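Local atomic coordinates of putative nisin-resistance protein (PDB entry 4Y68), a protein that probably cleaves lantibiotics such as nisin as a peptidase of family S41, and so makes Streptococcus agalactiae resistant to them. Residues 47-52 with 282-287; 56-61 with 79-84; 88-93 with 226-231; 182-187 with 254-259. One frame throughout, in Å; residues are numbered along the deposited sequence.

Contact 1: residues 47-52 with 282-287; sequences GLYSQG and KYENTP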
# COMPACT_ATOMS: atom_id res chain seq x y z
N GLY A 47 12.18 11.87 3.93
CA GLY A 47 12.18 10.74 4.86
C GLY A 47 11.79 11.17 6.26
O GLY A 47 12.16 12.26 6.69
N LEU A 48 11.04 10.34 6.97
CA LEU A 48 10.55 10.72 8.30
C LEU A 48 11.63 10.98 9.34
O LEU A 48 11.45 11.82 10.21
CB LEU A 48 9.60 9.66 8.85
CG LEU A 48 8.23 9.60 8.18
CD1 LEU A 48 7.51 8.38 8.68
CD2 LEU A 48 7.43 10.86 8.52
N TYR A 49 12.75 10.26 9.22
CA TYR A 49 13.77 10.14 10.26
C TYR A 49 15.12 10.74 9.87
O TYR A 49 16.09 10.62 10.60
CB TYR A 49 13.96 8.66 10.62
CG TYR A 49 12.66 7.98 10.88
CD1 TYR A 49 12.18 7.00 10.02
CD2 TYR A 49 11.87 8.34 11.98
CE1 TYR A 49 10.95 6.38 10.26
CE2 TYR A 49 10.65 7.73 12.23
CZ TYR A 49 10.20 6.75 11.36
OH TYR A 49 9.00 6.15 11.60
N SER A 50 15.16 11.41 8.72
CA SER A 50 16.43 11.80 8.14
C SER A 50 16.85 13.19 8.60
O SER A 50 17.00 14.11 7.79
CB SER A 50 16.32 11.74 6.62
OG SER A 50 15.21 12.51 6.18
N GLN A 51 17.01 13.35 9.91
CA GLN A 51 17.54 14.60 10.48
C GLN A 51 18.26 14.28 11.77
O GLN A 51 17.98 13.27 12.40
CB GLN A 51 16.43 15.63 10.73
CG GLN A 51 15.26 15.15 11.60
CD GLN A 51 14.22 14.38 10.80
OE1 GLN A 51 14.03 14.62 9.61
NE2 GLN A 51 13.55 13.43 11.45
N GLY A 52 19.19 15.13 12.18
CA GLY A 52 19.79 15.01 13.49
C GLY A 52 21.16 14.35 13.48
O GLY A 52 21.65 13.93 12.44
N LYS A 282 -3.41 6.30 15.74
CA LYS A 282 -2.17 6.55 15.00
C LYS A 282 -1.39 5.28 14.68
O LYS A 282 -1.36 4.34 15.47
CB LYS A 282 -1.28 7.52 15.76
CG LYS A 282 -1.92 8.89 15.95
CD LYS A 282 -0.94 9.87 16.62
CE LYS A 282 -1.66 11.12 17.13
NZ LYS A 282 -0.72 12.21 17.58
N TYR A 283 -0.76 5.25 13.52
CA TYR A 283 0.04 4.10 13.10
C TYR A 283 1.36 4.61 12.58
O TYR A 283 1.40 5.62 11.88
CB TYR A 283 -0.69 3.26 12.02
CG TYR A 283 -2.09 2.81 12.43
CD1 TYR A 283 -2.32 1.54 12.95
CD2 TYR A 283 -3.15 3.67 12.34
CE1 TYR A 283 -3.57 1.16 13.34
CE2 TYR A 283 -4.41 3.30 12.72
CZ TYR A 283 -4.61 2.04 13.22
OH TYR A 283 -5.88 1.67 13.59
N GLU A 284 2.43 3.92 12.93
CA GLU A 284 3.74 4.25 12.39
C GLU A 284 4.53 2.96 12.23
O GLU A 284 5.37 2.64 13.05
CB GLU A 284 4.47 5.24 13.30
CG GLU A 284 5.72 5.84 12.69
CD GLU A 284 6.36 6.91 13.57
OE1 GLU A 284 5.69 7.43 14.49
OE2 GLU A 284 7.55 7.23 13.34
N ASN A 285 4.23 2.22 11.16
CA ASN A 285 4.84 0.92 10.95
C ASN A 285 4.51 0.05 12.14
O ASN A 285 5.36 -0.62 12.72
CB ASN A 285 6.35 1.06 10.74
CG ASN A 285 6.68 1.67 9.38
OD1 ASN A 285 5.88 1.54 8.44
ND2 ASN A 285 7.83 2.32 9.26
N THR A 286 3.23 0.09 12.50
CA THR A 286 2.71 -0.69 13.60
C THR A 286 1.56 -1.58 13.13
O THR A 286 0.70 -1.15 12.34
CB THR A 286 2.21 0.21 14.73
OG1 THR A 286 1.08 0.94 14.28
CG2 THR A 286 3.28 1.21 15.13
N PRO A 287 1.54 -2.82 13.62
CA PRO A 287 0.53 -3.78 13.17
C PRO A 287 -0.90 -3.34 13.50
O PRO A 287 -1.15 -2.65 14.47
CB PRO A 287 0.92 -5.06 13.94
CG PRO A 287 2.41 -4.93 14.14
CD PRO A 287 2.59 -3.46 14.43
O HOH W 1 9.24 3.55 11.62
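The ring of Tyr49 meets the carboxylate of Glu284 edge-on, with OE2 in the ring plane and the two planes only 10° apart. One face of the same ring is taken by CB of the preceding residue, Leu48, which sits 3.7 Å above the plane of Tyr49, over its centre. The two side chains come from opposite directions and join through Tyr49 OH, which donates to Glu284 OE2 over 2.5 Å. The oxygen receives it on its anti lone pair, the one away from OE1. Glu284 spans the gap because CG is anti to its backbone N (chi1 -169°) and the chain stays extended beyond it. A second link runs through one water, which donates to Tyr49 OH at 2.6 Å and accepts from Asn285 ND2 at 3.0 Å.

On its own side the loop 47-52 is braced by Gln51, whose NE2 gives a nearly straight bond (174°) to Leu48 O at 2.9 Å; the backbone of Tyr49 is bonded to Gly86 at the end of helix 72-87. The contact thus fastens the loop between helices 32-46 and 55-66 to the loop that follows strand 282-283. The phenol oxygen is at once donor to a carboxylate and acceptor from water, a pairing that should fix its hydroxyl direction and would be expected to polarise the O-H bond strongly.

Contact 2: residues 56-61 with 79-84; sequences QIIRQR and VQEAVR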
# COMPACT_ATOMS: atom_id res chain seq x y z
N GLN A 56 23.22 12.56 10.02
CA GLN A 56 24.51 12.91 9.41
C GLN A 56 25.48 12.08 10.18
O GLN A 56 25.21 11.81 11.32
CB GLN A 56 24.82 14.39 9.52
CG GLN A 56 24.81 14.86 10.92
CD GLN A 56 23.72 15.87 11.15
OE1 GLN A 56 22.99 16.22 10.21
NE2 GLN A 56 23.60 16.35 12.40
N ILE A 57 26.58 11.66 9.60
CA ILE A 57 27.39 10.56 10.20
C ILE A 57 27.09 9.37 9.36
O ILE A 57 27.95 8.90 8.64
CB ILE A 57 27.11 10.18 11.69
CG1 ILE A 57 27.59 11.25 12.68
CG2 ILE A 57 27.80 8.84 12.04
CD1 ILE A 57 27.13 10.98 14.12
N ILE A 58 25.84 8.89 9.45
CA ILE A 58 25.40 7.86 8.51
C ILE A 58 25.49 8.44 7.10
O ILE A 58 26.08 7.82 6.21
CB ILE A 58 23.98 7.36 8.79
CG1 ILE A 58 23.97 6.47 10.03
CG2 ILE A 58 23.47 6.55 7.61
CD1 ILE A 58 22.54 6.15 10.55
N ARG A 59 24.97 9.64 6.92
CA ARG A 59 25.00 10.27 5.61
C ARG A 59 26.44 10.61 5.20
O ARG A 59 26.85 10.35 4.07
CB ARG A 59 24.14 11.54 5.58
CG ARG A 59 24.47 12.41 4.38
CD ARG A 59 23.45 13.51 4.09
NE ARG A 59 23.49 13.87 2.67
CZ ARG A 59 22.63 14.70 2.08
NH1 ARG A 59 21.67 15.28 2.79
NH2 ARG A 59 22.72 14.95 0.78
N GLN A 60 27.20 11.19 6.13
CA GLN A 60 28.60 11.51 5.86
C GLN A 60 29.37 10.25 5.51
O GLN A 60 30.12 10.22 4.54
CB GLN A 60 29.24 12.22 7.07
CG GLN A 60 30.77 12.32 7.03
CD GLN A 60 31.48 11.11 7.67
OE1 GLN A 60 30.90 10.39 8.51
NE2 GLN A 60 32.73 10.89 7.28
N ARG A 61 29.16 9.18 6.28
CA ARG A 61 29.85 7.93 6.01
C ARG A 61 29.48 7.40 4.63
O ARG A 61 30.31 6.80 3.93
CB ARG A 61 29.51 6.88 7.07
CG ARG A 61 30.18 5.55 6.79
CD ARG A 61 30.15 4.60 7.99
NE ARG A 61 28.79 4.26 8.40
CZ ARG A 61 28.23 4.67 9.53
NH1 ARG A 61 28.91 5.41 10.39
NH2 ARG A 61 26.99 4.31 9.81
N VAL A 79 24.24 3.39 -0.22
CA VAL A 79 23.27 4.26 0.49
C VAL A 79 22.17 3.50 1.23
O VAL A 79 21.27 4.10 1.81
CB VAL A 79 22.61 5.25 -0.49
CG1 VAL A 79 23.67 6.10 -1.20
CG2 VAL A 79 21.74 4.51 -1.50
N GLN A 80 22.22 2.17 1.18
CA GLN A 80 21.22 1.32 1.80
C GLN A 80 21.01 1.63 3.29
O GLN A 80 19.85 1.70 3.76
CB GLN A 80 21.62 -0.14 1.62
CG GLN A 80 20.62 -1.18 2.10
CD GLN A 80 21.01 -2.60 1.64
OE1 GLN A 80 22.17 -2.85 1.26
NE2 GLN A 80 20.04 -3.52 1.63
N GLU A 81 22.10 1.81 4.03
CA GLU A 81 21.99 2.10 5.47
C GLU A 81 21.26 3.44 5.66
O GLU A 81 20.40 3.58 6.53
CB GLU A 81 23.37 2.13 6.15
CG GLU A 81 23.33 2.48 7.63
CD GLU A 81 24.70 2.75 8.28
OE1 GLU A 81 25.68 3.15 7.59
OE2 GLU A 81 24.78 2.57 9.51
N ALA A 82 21.61 4.40 4.83
CA ALA A 82 21.02 5.73 4.88
C ALA A 82 19.52 5.68 4.57
O ALA A 82 18.73 6.33 5.23
CB ALA A 82 21.74 6.67 3.90
N VAL A 83 19.15 4.90 3.57
CA VAL A 83 17.74 4.76 3.22
C VAL A 83 16.98 4.10 4.36
O VAL A 83 15.93 4.59 4.78
CB VAL A 83 17.56 3.94 1.92
CG1 VAL A 83 16.09 3.63 1.67
CG2 VAL A 83 18.12 4.71 0.73
N ARG A 84 17.53 3.01 4.87
CA ARG A 84 16.89 2.27 5.96
C ARG A 84 16.79 3.13 7.22
O ARG A 84 15.80 3.06 7.93
CB ARG A 84 17.67 0.98 6.25
CG ARG A 84 17.24 0.24 7.52
CD ARG A 84 15.73 -0.00 7.54
NE ARG A 84 15.28 -0.75 8.71
CZ ARG A 84 14.88 -0.19 9.85
NH1 ARG A 84 14.89 1.13 9.97
NH2 ARG A 84 14.47 -0.95 10.86
O HOH W 2 25.89 5.16 5.84
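Glu81 OE1 is gripped from several directions. Arg61 NH2 reaches Glu81 OE1 at 2.8 Å with an N-H...O angle of 161°, close to the guanidinium plane, on the syn side of the oxygen but out of the carboxylate plane. Arg61 NE adds a weak, long bond to the same oxygen, and a water donates to Glu81 OE1 at 2.7 Å while donating to Ile58 O, tying the carboxylate to the backbone of the facing helix. Glu81 OE2 lies 2.8 Å from Arg61 NH2 in a more bent, weak bond of the same salt bridge. A bend at chi3 (62°) turns the guanidinium back over its own helix, where Ile57 O and Ile58 CA lie against one face.

The two segments, from helices 55-66 and 72-87, form part of a helical hairpin: they run antiparallel, axes 9.0 Å apart at closest approach and 156° between their directions. Leu40 of helix 32-46 packs on Ala82 and on Arg59, adding a third helix. Next to the salt bridge Ile58 CG2 makes apolar contact with Ala82 CA (3.8 Å) and Ala82 CB (4.1 Å), while Ile58 CG1 crosses Glu81 at a slant, 4.0 Å from its OE2.

Contact 3: residues 88-93 with 226-231; sequences GKHSQI and TASSAE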
# COMPACT_ATOMS: atom_id res chain seq x y z
N GLY A 88 13.25 4.32 7.38
CA GLY A 88 12.70 3.26 8.22
C GLY A 88 12.47 1.99 7.43
O GLY A 88 12.81 1.91 6.24
N LYS A 89 11.90 0.99 8.10
CA LYS A 89 11.81 -0.36 7.53
C LYS A 89 10.87 -0.49 6.33
O LYS A 89 10.84 -1.53 5.68
CB LYS A 89 11.39 -1.36 8.61
CG LYS A 89 9.93 -1.30 8.98
CD LYS A 89 9.63 -2.27 10.13
CE LYS A 89 8.27 -2.93 9.96
NZ LYS A 89 7.42 -2.99 11.23
N HIS A 90 10.08 0.53 6.04
CA HIS A 90 9.16 0.48 4.91
C HIS A 90 9.85 1.11 3.68
O HIS A 90 9.31 1.09 2.57
CB HIS A 90 7.85 1.20 5.26
CG HIS A 90 6.70 0.87 4.35
ND1 HIS A 90 5.55 1.63 4.32
CD2 HIS A 90 6.52 -0.14 3.47
CE1 HIS A 90 4.71 1.11 3.45
NE2 HIS A 90 5.27 0.04 2.91
N SER A 91 11.05 1.65 3.88
CA SER A 91 11.77 2.28 2.79
C SER A 91 12.76 1.32 2.14
O SER A 91 13.28 0.44 2.81
CB SER A 91 12.50 3.53 3.27
OG SER A 91 11.59 4.55 3.68
N GLN A 92 13.03 1.50 0.84
CA GLN A 92 14.08 0.73 0.17
C GLN A 92 14.36 1.24 -1.24
O GLN A 92 13.62 2.07 -1.78
CB GLN A 92 13.70 -0.75 0.09
CG GLN A 92 12.38 -1.03 -0.58
CD GLN A 92 11.96 -2.48 -0.46
OE1 GLN A 92 12.80 -3.36 -0.36
NE2 GLN A 92 10.64 -2.73 -0.47
N ILE A 93 15.45 0.75 -1.81
CA ILE A 93 15.81 1.00 -3.20
C ILE A 93 15.63 -0.30 -3.98
O ILE A 93 16.24 -1.32 -3.68
CB ILE A 93 17.28 1.51 -3.35
CG1 ILE A 93 18.26 0.61 -2.59
CG2 ILE A 93 17.43 2.92 -2.84
CD1 ILE A 93 18.73 1.17 -1.20
N THR A 226 -0.27 -9.60 5.68
CA THR A 226 -1.03 -8.44 5.18
C THR A 226 -0.27 -7.15 5.39
O THR A 226 -0.06 -6.76 6.53
CB THR A 226 -2.40 -8.34 5.88
OG1 THR A 226 -3.12 -9.55 5.66
CG2 THR A 226 -3.21 -7.13 5.34
N ALA A 227 0.12 -6.47 4.32
CA ALA A 227 1.03 -5.33 4.49
C ALA A 227 0.77 -4.14 3.58
O ALA A 227 0.27 -4.27 2.47
CB ALA A 227 2.49 -5.80 4.28
N SER A 228 1.15 -2.96 4.06
CA SER A 228 1.38 -1.82 3.19
C SER A 228 0.06 -1.32 2.58
O SER A 228 -0.86 -1.00 3.32
CB SER A 228 2.40 -2.18 2.11
OG SER A 228 3.10 -1.03 1.67
N SER A 229 -0.03 -1.28 1.25
CA SER A 229 -1.26 -0.86 0.58
C SER A 229 -2.46 -1.63 1.12
O SER A 229 -3.57 -1.10 1.25
CB SER A 229 -1.16 -1.08 -0.93
OG SER A 229 -0.43 -0.05 -1.58
N ALA A 230 -2.23 -2.91 1.40
CA ALA A 230 -3.26 -3.79 1.93
C ALA A 230 -3.64 -3.34 3.32
O ALA A 230 -4.81 -3.38 3.68
CB ALA A 230 -2.76 -5.24 1.94
N GLU A 231 -2.66 -2.91 4.11
CA GLU A 231 -2.96 -2.40 5.44
C GLU A 231 -3.74 -1.08 5.35
O GLU A 231 -4.70 -0.88 6.08
CB GLU A 231 -1.69 -2.22 6.25
CG GLU A 231 -1.11 -3.51 6.74
CD GLU A 231 0.19 -3.30 7.44
OE1 GLU A 231 1.18 -2.91 6.76
OE2 GLU A 231 0.21 -3.49 8.67
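The segment 226-231, with the sequence TASSAE at the start of helix 229-235, fits the nucleophile-bearing element of an S41 peptidase, and its pairing with His90 is consistent with a Ser-His catalytic dyad. Ser228 OG lies 2.7 Å from His90 NE2, at the edge of the imidazole and in its plane. Either atom could be the donor, and the hydrogen-bond angle of 136° shows that the bond is bent. Ser228 OG leans to one flank of NE2: it is 3.2 Å from His90 CE1 but 4.0 Å from His90 CD2. His90 CG and Ser228 OG each stand anti to their own backbone N, which brings ring and hydroxyl together.

His90 stands on a turn, Ser228 at a helix start. The turn is a type I beta turn from Gly88 to Ser91, closed by Ser91 N to Gly88 O at 3.0 Å. The other ring nitrogen of His90, ND1, has a partner too, which should hold the imidazole against rotation. Ser228 holds the N-cap position with a positive phi of 68°, an unusual backbone for a serine, and OG is turned to the histidine instead of making a capping bond. That backbone is held by Glu231, whose OE2 is bonded to Thr250 OG1 and Gly252 N. Ser228 N donates to Glu231 OE1 over 2.7 Å, nearly straight at 166°, using the anti lone pair of the carboxylate oxygen.

Contact 4: residues 182-187 with 254-259; sequences FHYTDK and TTVNET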
# COMPACT_ATOMS: atom_id res chain seq x y z
N PHE A 182 -8.21 7.61 5.01
CA PHE A 182 -7.29 7.71 6.15
C PHE A 182 -6.55 9.05 6.04
O PHE A 182 -6.66 9.73 5.03
CB PHE A 182 -6.30 6.52 6.20
CG PHE A 182 -5.48 6.35 4.95
CD1 PHE A 182 -5.93 5.56 3.90
CD2 PHE A 182 -4.27 7.00 4.81
CE1 PHE A 182 -5.18 5.42 2.74
CE2 PHE A 182 -3.51 6.85 3.65
CZ PHE A 182 -3.97 6.07 2.62
N HIS A 183 -5.82 9.44 7.09
CA HIS A 183 -4.96 10.65 7.05
C HIS A 183 -3.47 10.30 7.07
O HIS A 183 -3.08 9.20 7.46
CB HIS A 183 -5.24 11.56 8.24
CG HIS A 183 -6.70 11.78 8.51
ND1 HIS A 183 -7.44 12.73 7.85
CD2 HIS A 183 -7.54 11.18 9.38
CE1 HIS A 183 -8.68 12.70 8.30
NE2 HIS A 183 -8.76 11.77 9.23
N TYR A 184 -2.63 11.24 6.68
CA TYR A 184 -1.20 11.03 6.85
C TYR A 184 -0.50 12.37 7.04
O TYR A 184 -0.90 13.39 6.48
CB TYR A 184 -0.63 10.23 5.66
CG TYR A 184 -0.74 10.91 4.32
CD1 TYR A 184 -1.97 11.04 3.67
CD2 TYR A 184 0.39 11.42 3.69
CE1 TYR A 184 -2.07 11.67 2.42
CE2 TYR A 184 0.31 12.05 2.45
CZ TYR A 184 -0.92 12.18 1.83
OH TYR A 184 -0.99 12.80 0.60
N THR A 185 0.54 12.37 7.86
CA THR A 185 1.29 13.59 8.18
C THR A 185 2.77 13.45 7.85
O THR A 185 3.36 12.44 8.20
CB THR A 185 1.14 13.92 9.69
OG1 THR A 185 -0.25 14.00 10.01
CG2 THR A 185 1.86 15.25 10.05
N ASP A 186 3.37 14.45 7.21
CA ASP A 186 4.79 14.34 6.83
C ASP A 186 5.74 14.86 7.92
O ASP A 186 5.30 15.30 8.98
CB ASP A 186 5.07 15.04 5.49
CG ASP A 186 4.94 16.56 5.54
OD1 ASP A 186 4.92 17.19 6.62
OD2 ASP A 186 4.90 17.14 4.44
N LYS A 187 7.04 14.83 7.65
CA LYS A 187 8.03 15.27 8.65
C LYS A 187 7.90 16.76 8.97
O LYS A 187 8.34 17.20 10.03
CB LYS A 187 9.46 14.96 8.17
CG LYS A 187 9.87 15.77 6.97
CD LYS A 187 11.19 15.27 6.34
CE LYS A 187 12.36 15.37 7.30
NZ LYS A 187 13.60 14.73 6.71
N THR A 254 2.41 0.28 8.20
CA THR A 254 1.44 1.34 8.14
C THR A 254 2.19 2.67 8.10
O THR A 254 2.25 3.40 9.09
CB THR A 254 0.44 1.28 9.32
OG1 THR A 254 1.14 0.94 10.53
CG2 THR A 254 -0.62 0.20 9.06
N THR A 255 2.80 2.96 6.95
CA THR A 255 3.26 4.30 6.65
C THR A 255 3.06 4.56 5.17
O THR A 255 3.09 3.63 4.35
CB THR A 255 4.74 4.53 7.03
OG1 THR A 255 5.54 3.42 6.58
CG2 THR A 255 4.89 4.69 8.53
N VAL A 256 2.84 5.82 4.83
CA VAL A 256 2.77 6.21 3.43
C VAL A 256 4.17 6.35 2.81
O VAL A 256 5.07 6.97 3.41
CB VAL A 256 1.96 7.51 3.28
CG1 VAL A 256 2.21 8.15 1.91
CG2 VAL A 256 0.47 7.23 3.51
N ASN A 257 4.38 5.76 1.65
CA ASN A 257 5.60 6.00 0.88
C ASN A 257 5.37 6.86 -0.35
O ASN A 257 4.26 6.91 -0.89
CB ASN A 257 6.23 4.69 0.40
CG ASN A 257 6.78 3.85 1.54
OD1 ASN A 257 6.96 4.34 2.66
ND2 ASN A 257 7.04 2.57 1.25
N GLU A 258 6.42 7.55 -0.77
CA GLU A 258 6.45 8.21 -2.06
C GLU A 258 7.56 7.53 -2.85
O GLU A 258 8.57 7.12 -2.27
CB GLU A 258 6.67 9.71 -1.92
CG GLU A 258 5.65 10.40 -1.00
CD GLU A 258 5.97 11.88 -0.71
OE1 GLU A 258 7.03 12.37 -1.14
OE2 GLU A 258 5.16 12.56 -0.03
N THR A 259 7.36 7.35 -4.15
CA THR A 259 8.31 6.56 -4.92
C THR A 259 8.93 7.43 -6.00
O THR A 259 8.23 8.12 -6.73
CB THR A 259 7.63 5.32 -5.54
OG1 THR A 259 7.16 4.46 -4.49
CG2 THR A 259 8.61 4.55 -6.41
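No backbone hydrogen bond joins segments 182-187 and 254-259, on strands 180-185 and 256-261; they come closest at Tyr184 and Val256, whose CA atoms are 7.1 Å apart. Each strand is instead an antiparallel partner of the long strand 267-276, the shared central strand of an antiparallel sheet, and the two meet through side chains. Backbone bonds from His183 to Ser276 and from Thr185 to Ile274 tie the first segment to that central strand.

The alternation of the extended chain sends Phe182 and Tyr184 toward Val256 and His183 away from it. Val256 CG2 does most of the touching, fitting against both aromatic residues: it is 3.9 Å from Tyr184 CB, 4.0 Å from Tyr184 CG and 4.0 Å from Phe182 CE2. The second methyl, Val256 CG1, comes to 4.1 Å from Tyr184 CD2, so the two methyls lie along the tyrosine from CB to CD2, and the valine approaches both rings obliquely. Both aromatic side chains place CG between the backbone N and the carbonyl carbon (chi1 57° for Phe182, 63° for Tyr184), which brings both rings to the side of Val256. Phe182 also packs on Met232 of helix 229-235, and Tyr184 on Ile194 of the neighbouring strand 191-195.

Toward the end of the first segment the character turns polar. Asp186 OD2 and Glu258 OE2 are 6.4 Å apart, and Arg46 forms salt bridges to both. The contact across the segments is apolar, without a directional bond, while a shared arginine probably offsets the mutual repulsion of the two carboxylates nearby.

The likely catalytic pair is in contact 3. Contact 4 adjoins it, centres 11 Å apart: Thr255 OG1 takes up His90 ND1 at 2.9 Å, and Asn257 ND2 reaches His90 O at 3.0 Å. Contact 1 lies 9 Å from contact 4 and 12 Å from contact 3, centre to centre; there Asn285 OD1 sits 2.7 Å from Thr255 OG1, so that threonine links contacts 1, 3 and 4. Lys187 NZ, 2.9 Å from Gly47 O, adds a further tie between contacts 1 and 4. Contact 2 is more remote, about 20 Å from contact 3 centre to centre, yet helix 72-87 leads directly into the turn that carries His90.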